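Local coordinates for protein 2-c-methyl-d-erythritol 2,4-cyclodiphosphate synthase (Plasmodium falciparum, PDB 4C81) that probably converts 4-diphosphocytidyl-2-C-methyl-D-erythritol 2-phosphate into 2-C-methyl-D-erythritol 2,4-cyclodiphosphate with release of CMP, a step of non-mevalonate isoprenoid synthesis, at residues I121-K129 and V164-E172; Y66-L77 and S98-I109. The protein carries 1 engineered substitution. All coordinates share one frame; numbering follows the deposited sequence.

Contact 1 of 2, residues I121-K129 and V164-E172. With ZN (zinc ion), chain C; CDP (cytidine-5'-diphosphate), chain D.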
loop_
_atom_site.group_PDB
_atom_site.type_symbol
_atom_site.label_atom_id
_atom_site.label_comp_id
_atom_site.label_asym_id
_atom_site.label_seq_id
_atom_site.Cartn_x
_atom_site.Cartn_y
_atom_site.Cartn_z
ATOM N N ILE A 121 -7.507 -5.856 -3.877
ATOM C CA ILE A 121 -7.686 -4.556 -4.496
ATOM C C ILE A 121 -8.477 -3.662 -3.548
ATOM O O ILE A 121 -9.538 -4.053 -3.056
ATOM C CB ILE A 121 -8.433 -4.687 -5.839
ATOM C CG1 ILE A 121 -7.660 -5.606 -6.798
ATOM C CG2 ILE A 121 -8.624 -3.324 -6.467
ATOM C CD1 ILE A 121 -8.504 -6.177 -7.908
ATOM N N ASN A 122 -7.931 -2.476 -3.282
ATOM C CA ASN A 122 -8.546 -1.473 -2.420
ATOM C C ASN A 122 -8.877 -0.225 -3.217
ATOM O O ASN A 122 -7.979 0.487 -3.662
ATOM C CB ASN A 122 -7.585 -1.094 -1.299
ATOM C CG ASN A 122 -7.452 -2.177 -0.262
ATOM O OD1 ASN A 122 -8.448 -2.664 0.261
ATOM N ND2 ASN A 122 -6.218 -2.553 0.051
ATOM N N VAL A 123 -10.169 0.035 -3.395
ATOM C CA VAL A 123 -10.634 1.256 -4.042
ATOM C C VAL A 123 -10.990 2.273 -2.967
ATOM O O VAL A 123 -11.702 1.950 -2.024
ATOM C CB VAL A 123 -11.862 0.987 -4.932
ATOM C CG1 VAL A 123 -12.386 2.286 -5.553
ATOM C CG2 VAL A 123 -11.518 -0.027 -6.020
ATOM N N ILE A 124 -10.471 3.489 -3.105
ATOM C CA ILE A 124 -10.793 4.580 -2.191
ATOM C C ILE A 124 -11.608 5.583 -2.987
ATOM O O ILE A 124 -11.104 6.208 -3.925
ATOM C CB ILE A 124 -9.544 5.243 -1.585
ATOM C CG1 ILE A 124 -8.612 4.173 -1.002
ATOM C CG2 ILE A 124 -9.963 6.238 -0.501
ATOM C CD1 ILE A 124 -7.337 4.724 -0.394
ATOM N N ALA A 125 -12.878 5.703 -2.616
ATOM C CA ALA A 125 -13.850 6.460 -3.389
ATOM C C ALA A 125 -15.125 6.663 -2.573
ATOM O O ALA A 125 -15.566 5.756 -1.870
ATOM C CB ALA A 125 -14.162 5.723 -4.690
ATOM N N GLN A 126 -15.704 7.860 -2.652
ATOM C CA GLN A 126 -17.009 8.113 -2.040
ATOM C C GLN A 126 -18.071 7.325 -2.800
ATOM O O GLN A 126 -18.894 6.635 -2.199
ATOM C CB GLN A 126 -17.348 9.607 -2.056
ATOM C CG GLN A 126 -16.428 10.488 -1.219
ATOM C CD GLN A 126 -16.475 10.169 0.268
ATOM O OE1 GLN A 126 -15.437 10.092 0.932
ATOM N NE2 GLN A 126 -17.681 9.985 0.802
ATOM N N VAL A 127 -18.032 7.437 -4.126
ATOM C CA VAL A 127 -18.906 6.684 -5.026
ATOM C C VAL A 127 -18.094 6.220 -6.244
ATOM O O VAL A 127 -17.093 6.847 -6.594
ATOM C CB VAL A 127 -20.111 7.538 -5.485
ATOM C CG1 VAL A 127 -21.019 7.851 -4.302
ATOM C CG2 VAL A 127 -19.644 8.819 -6.155
ATOM N N PRO A 128 -18.512 5.116 -6.892
ATOM C CA PRO A 128 -19.675 4.297 -6.584
ATOM C C PRO A 128 -19.435 3.292 -5.467
ATOM O O PRO A 128 -18.320 3.185 -4.937
ATOM C CB PRO A 128 -19.928 3.562 -7.904
ATOM C CG PRO A 128 -18.581 3.389 -8.483
ATOM C CD PRO A 128 -17.784 4.598 -8.065
ATOM N N LYS A 129 -20.497 2.565 -5.131
ATOM C CA LYS A 129 -20.477 1.551 -4.089
ATOM C C LYS A 129 -19.969 0.230 -4.688
ATOM O O LYS A 129 -20.696 -0.477 -5.385
ATOM C CB LYS A 129 -21.891 1.396 -3.499
ATOM C CG LYS A 129 -21.975 1.478 -1.980
ATOM C CD LYS A 129 -21.839 0.123 -1.327
ATOM C CE LYS A 129 -22.095 0.198 0.171
ATOM N NZ LYS A 129 -23.508 0.550 0.488
ATOM N N VAL A 164 -9.403 15.589 -1.598
ATOM C CA VAL A 164 -9.821 15.494 -2.999
ATOM C C VAL A 164 -10.702 14.266 -3.284
ATOM O O VAL A 164 -11.692 14.374 -4.009
ATOM C CB VAL A 164 -8.612 15.530 -3.968
ATOM C CG1 VAL A 164 -7.910 16.887 -3.889
ATOM C CG2 VAL A 164 -7.640 14.402 -3.669
ATOM N N ILE A 165 -10.368 13.115 -2.705
ATOM C CA ILE A 165 -11.214 11.924 -2.853
ATOM C C ILE A 165 -12.565 12.132 -2.158
ATOM O O ILE A 165 -13.617 11.844 -2.733
ATOM C CB ILE A 165 -10.524 10.651 -2.310
ATOM C CG1 ILE A 165 -9.254 10.352 -3.105
ATOM C CG2 ILE A 165 -11.458 9.441 -2.380
ATOM C CD1 ILE A 165 -8.432 9.245 -2.496
ATOM N N GLY A 166 -12.533 12.640 -0.928
ATOM C CA GLY A 166 -13.754 12.852 -0.151
ATOM C C GLY A 166 -14.721 13.847 -0.770
ATOM O O GLY A 166 -15.933 13.726 -0.601
ATOM N N GLU A 167 -14.181 14.824 -1.494
ATOM C CA GLU A 167 -14.993 15.814 -2.203
ATOM C C GLU A 167 -15.351 15.365 -3.630
ATOM O O GLU A 167 -15.823 16.171 -4.433
ATOM C CB GLU A 167 -14.270 17.165 -2.222
ATOM C CG GLU A 167 -14.117 17.789 -0.838
ATOM C CD GLU A 167 -13.354 19.104 -0.848
ATOM O OE1 GLU A 167 -13.054 19.625 -1.942
ATOM O OE2 GLU A 167 -13.054 19.619 0.250
ATOM N N LYS A 168 -15.133 14.083 -3.929
ATOM C CA LYS A 168 -15.519 13.465 -5.203
ATOM C C LYS A 168 -14.839 14.071 -6.435
ATOM O O LYS A 168 -15.406 14.073 -7.530
ATOM C CB LYS A 168 -17.050 13.470 -5.364
ATOM C CG LYS A 168 -17.787 12.785 -4.220
ATOM C CD LYS A 168 -19.300 12.801 -4.412
ATOM C CE LYS A 168 -19.889 14.177 -4.134
ATOM N NZ LYS A 168 -21.377 14.166 -4.179
ATOM N N LYS A 169 -13.617 14.562 -6.254
ATOM C CA LYS A 169 -12.824 15.106 -7.350
ATOM C C LYS A 169 -12.009 14.006 -8.029
ATOM O O LYS A 169 -11.583 14.164 -9.172
ATOM C CB LYS A 169 -11.891 16.213 -6.850
ATOM C CG LYS A 169 -12.618 17.446 -6.321
ATOM C CD LYS A 169 -11.652 18.483 -5.757
ATOM C CE LYS A 169 -10.903 19.221 -6.856
ATOM N NZ LYS A 169 -10.043 20.310 -6.313
ATOM N N ALA A 170 -11.791 12.898 -7.319
ATOM C CA ALA A 170 -11.012 11.785 -7.848
ATOM C C ALA A 170 -11.361 10.478 -7.145
ATOM O O ALA A 170 -12.009 10.476 -6.097
ATOM C CB ALA A 170 -9.520 12.078 -7.710
ATOM N N ILE A 171 -10.924 9.373 -7.744
ATOM C CA ILE A 171 -10.986 8.045 -7.126
ATOM C C ILE A 171 -9.629 7.369 -7.299
ATOM O O ILE A 171 -8.913 7.640 -8.267
ATOM C CB ILE A 171 -12.097 7.161 -7.740
ATOM C CG1 ILE A 171 -11.956 7.056 -9.266
ATOM C CG2 ILE A 171 -13.478 7.718 -7.373
ATOM C CD1 ILE A 171 -12.918 6.076 -9.908
ATOM N N GLU A 172 -9.268 6.496 -6.366
ATOM C CA GLU A 172 -7.969 5.831 -6.455
ATOM C C GLU A 172 -8.031 4.365 -6.065
ATOM O O GLU A 172 -8.996 3.901 -5.447
ATOM C CB GLU A 172 -6.878 6.598 -5.686
ATOM C CG GLU A 172 -6.985 6.638 -4.175
ATOM C CD GLU A 172 -5.867 7.476 -3.538
ATOM O OE1 GLU A 172 -5.317 8.370 -4.222
ATOM O OE2 GLU A 172 -5.544 7.237 -2.355
HETATM ZN ZN ZN C . -4.263 10.318 -3.437
HETATM O O3B CDP D . -17.021 4.363 8.064
HETATM P PB CDP D . -16.600 2.868 7.595
HETATM O O1B CDP D . -15.228 2.580 8.358
HETATM O O2B CDP D . -17.625 1.849 7.938
HETATM O O3A CDP D . -16.203 2.914 6.031
HETATM P PA CDP D . -17.057 3.681 4.896
HETATM O O1A CDP D . -18.096 4.555 5.484
HETATM O O2A CDP D . -16.084 4.256 3.945
HETATM O "O5'" CDP D . -17.793 2.467 4.142
HETATM C "C5'" CDP D . -18.342 1.349 4.852
HETATM C "C4'" CDP D . -18.576 0.179 3.895
HETATM O "O4'" CDP D . -19.273 0.700 2.735
HETATM C "C3'" CDP D . -17.258 -0.360 3.344
HETATM O "O3'" CDP D . -16.715 -1.354 4.221
HETATM C "C2'" CDP D . -17.716 -0.985 2.032
HETATM O "O2'" CDP D . -18.274 -2.282 2.268
HETATM C "C1'" CDP D . -18.830 -0.039 1.556
HETATM N N1 CDP D . -18.285 0.852 0.486
HETATM C C2 CDP D . -18.054 0.317 -0.794
HETATM O O2 CDP D . -18.293 -0.866 -1.032
HETATM N N3 CDP D . -17.546 1.140 -1.801
HETATM C C4 CDP D . -17.257 2.481 -1.565
HETATM N N4 CDP D . -16.775 3.223 -2.559
HETATM C C5 CDP D . -17.487 3.022 -0.304
HETATM C C6 CDP D . -17.994 2.217 0.716
HETATM O O HOH W 1 -14.272 10.047 -4.514
#
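Ile124 and Glu172 form an antiparallel hydrogen-bonded pair, with Ile124 N to Glu172 O at 2.8 Å and Glu172 N to Ile124 O at 3.1 Å, both nearly straight, on strand segments whose directions differ by 165°. The two side chains rise side by side from one face of the sheet. Glu172 CG lies between its own backbone N and carbonyl carbon (chi1 68°), and from there the extended chain carries the carboxylate past Ile124 CD1 to a zinc ion, bound through OE1 at 2.4 Å. That oxygen also bonds to Tyr14, and His159 of the second subunit shares the metal. Ile124 CG2 meets Ile165 CD1, the two side chains crossing at about a right angle. Ala125 CB presses on Ile171 CG2 at 3.4 Å, a tight fit. Gln126 folds at chi2 (-63°), which brings OE1 to 3.4 Å from Gly166 CA, while OE1 itself accepts from the backbone of His159 and Lys161. A water takes the N-H of Gln126 and donates to Ile165 O and Ala170 O, joining the turn to the helix end, which closes in a Schellman motif with Lys168 at C-prime. The loop also meets the nucleotide: CDP N4 donates to Ala125 O at 2.9 Å, consistent with recognition of the cytosine amino group. Strand 170-181 lies between strands 9-21 and 114-124, and Ile171 packs on Ile19 and, with Val123, on Ile64 of helix 64-77.

Contact 2 of 2, residues Y66-L77 and S98-I109; sequences YHSIVDSILGAL and SAIFLRYARLLI. With ZN (zinc ion), chain B.
The imidazole of His67 meets Ser98 at its edge: NE2 donates to Ser98 OG at 2.9 Å, with the oxygen only 8° out of the ring plane, though the bond is bent to 141°. On the other ring nitrogen, ND1 holds a zinc ion at 2.1 Å, so the ring is gripped at two points of its rim, and the ring of His17 meets it steeply inclined. The Tyr66 ring likewise takes Ser98 CB at its edge, near its plane. Farther along, Leu74 CD2 comes to the edge of the Tyr104 ring, near its plane and 3.7 Å from Tyr104 CE2; the same ring packs edge-to-face with Phe86.

Beyond this polar end the helices run at 27° to each other, their axes 9.5 Å apart, close enough for the small Ala105 to receive Ile73 CD1 on its CB at 3.8 Å. Leu102 CD1 rests against Ile69 CG2 at 4.1 Å. Ile73 CG2, the branch anti to the backbone N, bears on Ile109 CG1 at 3.5 Å, a tight pair whose side chains cross at about a right angle. Leu77 and Leu108 reach toward each other tip to tip, Leu77 CD1 lying 3.6 Å from Leu108 CG. Helix 130-145 adds Val144 against both Tyr66 and Leu102.

Chemically, Ser98 is a second-shell residue behind the zinc ligand His67. The N-H on NE2 goes to Ser98 OG, consistent with ND1 using its lone pair for the zinc, which Asp15, His17 and a water also bind; Ser98 in turn bonds to Asp61, a chain of hydrogen bonds that probably fixes the rotation of the histidine.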
loop_
_atom_site.group_PDB
_atom_site.type_symbol
_atom_site.label_atom_id
_atom_site.label_comp_id
_atom_site.label_asym_id
_atom_site.label_seq_id
_atom_site.Cartn_x
_atom_site.Cartn_y
_atom_site.Cartn_z
ATOM N N TYR A 66 -8.426 -1.855 -13.374
ATOM C CA TYR A 66 -7.651 -2.535 -14.415
ATOM C C TYR A 66 -6.232 -1.986 -14.539
ATOM O O TYR A 66 -5.280 -2.760 -14.677
ATOM C CB TYR A 66 -8.360 -2.464 -15.777
ATOM C CG TYR A 66 -9.485 -3.470 -16.004
ATOM C CD1 TYR A 66 -9.763 -4.491 -15.090
ATOM C CD2 TYR A 66 -10.243 -3.422 -17.170
ATOM C CE1 TYR A 66 -10.780 -5.408 -15.318
ATOM C CE2 TYR A 66 -11.260 -4.340 -17.407
ATOM C CZ TYR A 66 -11.522 -5.324 -16.479
ATOM O OH TYR A 66 -12.526 -6.233 -16.713
ATOM N N HIS A 67 -6.090 -0.663 -14.484
ATOM C CA HIS A 67 -4.778 -0.034 -14.623
ATOM C C HIS A 67 -3.866 -0.393 -13.447
ATOM O O HIS A 67 -2.702 -0.751 -13.649
ATOM C CB HIS A 67 -4.892 1.486 -14.764
ATOM C CG HIS A 67 -5.723 1.928 -15.930
ATOM N ND1 HIS A 67 -6.098 3.241 -16.121
ATOM C CD2 HIS A 67 -6.271 1.226 -16.950
ATOM C CE1 HIS A 67 -6.836 3.330 -17.214
ATOM N NE2 HIS A 67 -6.954 2.122 -17.736
ATOM N N SER A 68 -4.389 -0.316 -12.224
ATOM C CA SER A 68 -3.582 -0.650 -11.047
ATOM C C SER A 68 -3.213 -2.137 -11.016
ATOM O O SER A 68 -2.110 -2.487 -10.609
ATOM C CB SER A 68 -4.290 -0.248 -9.751
ATOM O OG SER A 68 -5.425 -1.047 -9.512
ATOM N N ILE A 69 -4.126 -3.002 -11.453
ATOM C CA ILE A 69 -3.822 -4.434 -11.568
ATOM C C ILE A 69 -2.658 -4.670 -12.540
ATOM O O ILE A 69 -1.719 -5.401 -12.221
ATOM C CB ILE A 69 -5.060 -5.254 -12.003
ATOM C CG1 ILE A 69 -6.066 -5.353 -10.855
ATOM C CG2 ILE A 69 -4.651 -6.666 -12.434
ATOM C CD1 ILE A 69 -7.440 -5.823 -11.283
ATOM N N VAL A 70 -2.713 -4.038 -13.713
ATOM C CA VAL A 70 -1.634 -4.160 -14.701
ATOM C C VAL A 70 -0.296 -3.722 -14.107
ATOM O O VAL A 70 0.684 -4.461 -14.178
ATOM C CB VAL A 70 -1.925 -3.356 -15.982
ATOM C CG1 VAL A 70 -0.700 -3.314 -16.886
ATOM C CG2 VAL A 70 -3.092 -3.971 -16.718
ATOM N N ASP A 71 -0.261 -2.549 -13.483
ATOM C CA ASP A 71 0.994 -2.050 -12.917
ATOM C C ASP A 71 1.472 -2.862 -11.710
ATOM O O ASP A 71 2.669 -2.889 -11.426
ATOM C CB ASP A 71 0.902 -0.555 -12.599
ATOM C CG ASP A 71 1.062 0.314 -13.843
ATOM O OD1 ASP A 71 1.608 -0.166 -14.865
ATOM O OD2 ASP A 71 0.652 1.488 -13.794
ATOM N N SER A 72 0.556 -3.540 -11.017
ATOM C CA SER A 72 0.954 -4.442 -9.932
ATOM C C SER A 72 1.705 -5.649 -10.499
ATOM O O SER A 72 2.721 -6.070 -9.950
ATOM C CB SER A 72 -0.244 -4.885 -9.078
ATOM O OG SER A 72 -0.974 -5.954 -9.663
ATOM N N ILE A 73 1.200 -6.185 -11.605
ATOM C CA ILE A 73 1.848 -7.300 -12.303
ATOM C C ILE A 73 3.212 -6.895 -12.878
ATOM O O ILE A 73 4.206 -7.597 -12.674
ATOM C CB ILE A 73 0.936 -7.847 -13.430
ATOM C CG1 ILE A 73 -0.299 -8.520 -12.827
ATOM C CG2 ILE A 73 1.694 -8.839 -14.317
ATOM C CD1 ILE A 73 -1.389 -8.811 -13.826
ATOM N N LEU A 74 3.258 -5.772 -13.595
ATOM C CA LEU A 74 4.510 -5.259 -14.146
ATOM C C LEU A 74 5.501 -4.983 -13.021
ATOM O O LEU A 74 6.674 -5.347 -13.107
ATOM C CB LEU A 74 4.267 -3.981 -14.953
ATOM C CG LEU A 74 3.483 -4.173 -16.251
ATOM C CD1 LEU A 74 3.239 -2.839 -16.939
ATOM C CD2 LEU A 74 4.227 -5.126 -17.166
ATOM N N GLY A 75 5.014 -4.347 -11.959
ATOM C CA GLY A 75 5.847 -4.039 -10.805
ATOM C C GLY A 75 6.445 -5.284 -10.172
ATOM O O GLY A 75 7.634 -5.325 -9.848
ATOM N N ALA A 76 5.619 -6.311 -10.008
ATOM C CA ALA A 76 6.060 -7.578 -9.432
ATOM C C ALA A 76 7.199 -8.217 -10.232
ATOM O O ALA A 76 8.122 -8.783 -9.646
ATOM C CB ALA A 76 4.891 -8.545 -9.333
ATOM N N LEU A 77 7.126 -8.108 -11.555
ATOM C CA LEU A 77 8.094 -8.744 -12.450
ATOM C C LEU A 77 9.294 -7.853 -12.788
ATOM O O LEU A 77 10.231 -8.300 -13.454
ATOM C CB LEU A 77 7.394 -9.186 -13.739
ATOM C CG LEU A 77 6.376 -10.312 -13.552
ATOM C CD1 LEU A 77 5.448 -10.425 -14.757
ATOM C CD2 LEU A 77 7.077 -11.637 -13.278
ATOM N N SER A 98 -7.223 -0.626 -22.163
ATOM C CA SER A 98 -7.214 -1.380 -20.902
ATOM C C SER A 98 -7.187 -2.889 -21.154
ATOM O O SER A 98 -6.463 -3.620 -20.478
ATOM C CB SER A 98 -8.414 -1.016 -20.023
ATOM O OG SER A 98 -8.310 0.313 -19.538
ATOM N N ALA A 99 -7.970 -3.343 -22.132
ATOM C CA ALA A 99 -7.974 -4.750 -22.540
ATOM C C ALA A 99 -6.637 -5.169 -23.155
ATOM O O ALA A 99 -6.153 -6.274 -22.902
ATOM C CB ALA A 99 -9.112 -5.012 -23.523
ATOM N N ILE A 100 -6.052 -4.285 -23.960
ATOM C CA ILE A 100 -4.741 -4.527 -24.561
ATOM C C ILE A 100 -3.660 -4.686 -23.481
ATOM O O ILE A 100 -2.800 -5.562 -23.585
ATOM C CB ILE A 100 -4.349 -3.388 -25.538
ATOM C CG1 ILE A 100 -5.246 -3.413 -26.782
ATOM C CG2 ILE A 100 -2.893 -3.508 -25.961
ATOM C CD1 ILE A 100 -5.146 -2.157 -27.632
ATOM N N PHE A 101 -3.720 -3.852 -22.444
ATOM C CA PHE A 101 -2.729 -3.899 -21.361
ATOM C C PHE A 101 -2.908 -5.103 -20.439
ATOM O O PHE A 101 -1.924 -5.672 -19.968
ATOM C CB PHE A 101 -2.765 -2.617 -20.517
ATOM C CG PHE A 101 -2.516 -1.350 -21.298
ATOM C CD1 PHE A 101 -1.585 -1.309 -22.333
ATOM C CD2 PHE A 101 -3.217 -0.191 -20.988
ATOM C CE1 PHE A 101 -1.364 -0.136 -23.045
ATOM C CE2 PHE A 101 -2.998 0.984 -21.693
ATOM C CZ PHE A 101 -2.071 1.011 -22.723
ATOM N N LEU A 102 -4.155 -5.476 -20.163
ATOM C CA LEU A 102 -4.438 -6.635 -19.320
ATOM C C LEU A 102 -4.025 -7.945 -19.998
ATOM O O LEU A 102 -3.545 -8.861 -19.328
ATOM C CB LEU A 102 -5.918 -6.694 -18.920
ATOM C CG LEU A 102 -6.344 -5.915 -17.669
ATOM C CD1 LEU A 102 -5.718 -6.511 -16.412
ATOM C CD2 LEU A 102 -6.009 -4.441 -17.781
ATOM N N ARG A 103 -4.212 -8.036 -21.315
ATOM C CA ARG A 103 -3.780 -9.231 -22.050
ATOM C C ARG A 103 -2.256 -9.306 -22.125
ATOM O O ARG A 103 -1.690 -10.393 -22.043
ATOM C CB ARG A 103 -4.421 -9.324 -23.446
ATOM C CG ARG A 103 -3.894 -8.358 -24.507
ATOM C CD ARG A 103 -4.062 -8.940 -25.909
ATOM N NE ARG A 103 -5.438 -9.367 -26.172
ATOM C CZ ARG A 103 -6.420 -8.574 -26.602
ATOM N NH1 ARG A 103 -6.211 -7.281 -26.837
ATOM N NH2 ARG A 103 -7.632 -9.082 -26.801
ATOM N N TYR A 104 -1.598 -8.155 -22.266
ATOM C CA TYR A 104 -0.135 -8.099 -22.223
ATOM C C TYR A 104 0.362 -8.629 -20.880
ATOM O O TYR A 104 1.254 -9.478 -20.829
ATOM C CB TYR A 104 0.387 -6.672 -22.444
ATOM C CG TYR A 104 1.877 -6.527 -22.188
ATOM C CD1 TYR A 104 2.811 -6.928 -23.142
ATOM C CD2 TYR A 104 2.353 -6.013 -20.981
ATOM C CE1 TYR A 104 4.176 -6.810 -22.909
ATOM C CE2 TYR A 104 3.718 -5.892 -20.739
ATOM C CZ TYR A 104 4.624 -6.292 -21.706
ATOM O OH TYR A 104 5.975 -6.178 -21.475
ATOM N N ALA A 105 -0.235 -8.130 -19.800
ATOM C CA ALA A 105 0.157 -8.530 -18.449
ATOM C C ALA A 105 -0.051 -10.024 -18.207
ATOM O O ALA A 105 0.811 -10.685 -17.627
ATOM C CB ALA A 105 -0.608 -7.709 -17.409
ATOM N N ARG A 106 -1.192 -10.552 -18.647
ATOM C CA ARG A 106 -1.478 -11.978 -18.519
ATOM C C ARG A 106 -0.416 -12.795 -19.247
ATOM O O ARG A 106 0.131 -13.742 -18.690
ATOM C CB ARG A 106 -2.860 -12.311 -19.080
ATOM C CG ARG A 106 -3.249 -13.780 -18.948
ATOM C CD ARG A 106 -4.646 -14.043 -19.486
ATOM N NE ARG A 106 -4.764 -13.702 -20.904
ATOM C CZ ARG A 106 -4.343 -14.466 -21.913
ATOM N NH1 ARG A 106 -3.756 -15.638 -21.689
ATOM N NH2 ARG A 106 -4.507 -14.049 -23.165
ATOM N N LEU A 107 -0.126 -12.412 -20.487
ATOM C CA LEU A 107 0.848 -13.143 -21.306
ATOM C C LEU A 107 2.284 -12.964 -20.809
ATOM O O LEU A 107 3.108 -13.859 -20.978
ATOM C CB LEU A 107 0.729 -12.738 -22.779
ATOM C CG LEU A 107 -0.591 -13.151 -23.434
ATOM C CD1 LEU A 107 -0.802 -12.436 -24.763
ATOM C CD2 LEU A 107 -0.648 -14.664 -23.614
ATOM N N LEU A 108 2.574 -11.817 -20.195
ATOM C CA LEU A 108 3.879 -11.565 -19.584
ATOM C C LEU A 108 4.128 -12.509 -18.406
ATOM O O LEU A 108 5.217 -13.065 -18.270
ATOM C CB LEU A 108 3.980 -10.109 -19.115
ATOM C CG LEU A 108 5.228 -9.703 -18.322
ATOM C CD1 LEU A 108 6.467 -9.734 -19.199
ATOM C CD2 LEU A 108 5.036 -8.321 -17.718
ATOM N N ILE A 109 3.117 -12.673 -17.554
ATOM C CA ILE A 109 3.184 -13.597 -16.422
ATOM C C ILE A 109 3.470 -15.010 -16.922
ATOM O O ILE A 109 4.313 -15.716 -16.367
ATOM C CB ILE A 109 1.861 -13.601 -15.612
ATOM C CG1 ILE A 109 1.700 -12.291 -14.835
ATOM C CG2 ILE A 109 1.828 -14.763 -14.633
ATOM C CD1 ILE A 109 0.318 -12.112 -14.221
HETATM ZN ZN ZN B . -5.379 4.852 -15.060
HETATM O O HOH W 2 -3.637 4.950 -15.583
#

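How the contacts relate
Contacts 1 and 2 lie on opposite sides of the centre of the chain, their centres 22 Å apart, yet they join directly where Ile121 CD1 packs on Ile69 CD1 at 3.6 Å, and helix 97-111 leads straight into strand 114-124. Each serves a different part of a nucleotide site. Contact 1 holds the cytosine, and the same CDP bonds to Asp81 of the third subunit; in contact 2 the side chain of His67 is about 5 Å from a bound CDP. This is consistent with active sites shared between subunits, each chain lending a base pocket to one and metal ligands to another. The side chain of Glu172, by contrast, binds a separate zinc between subunits.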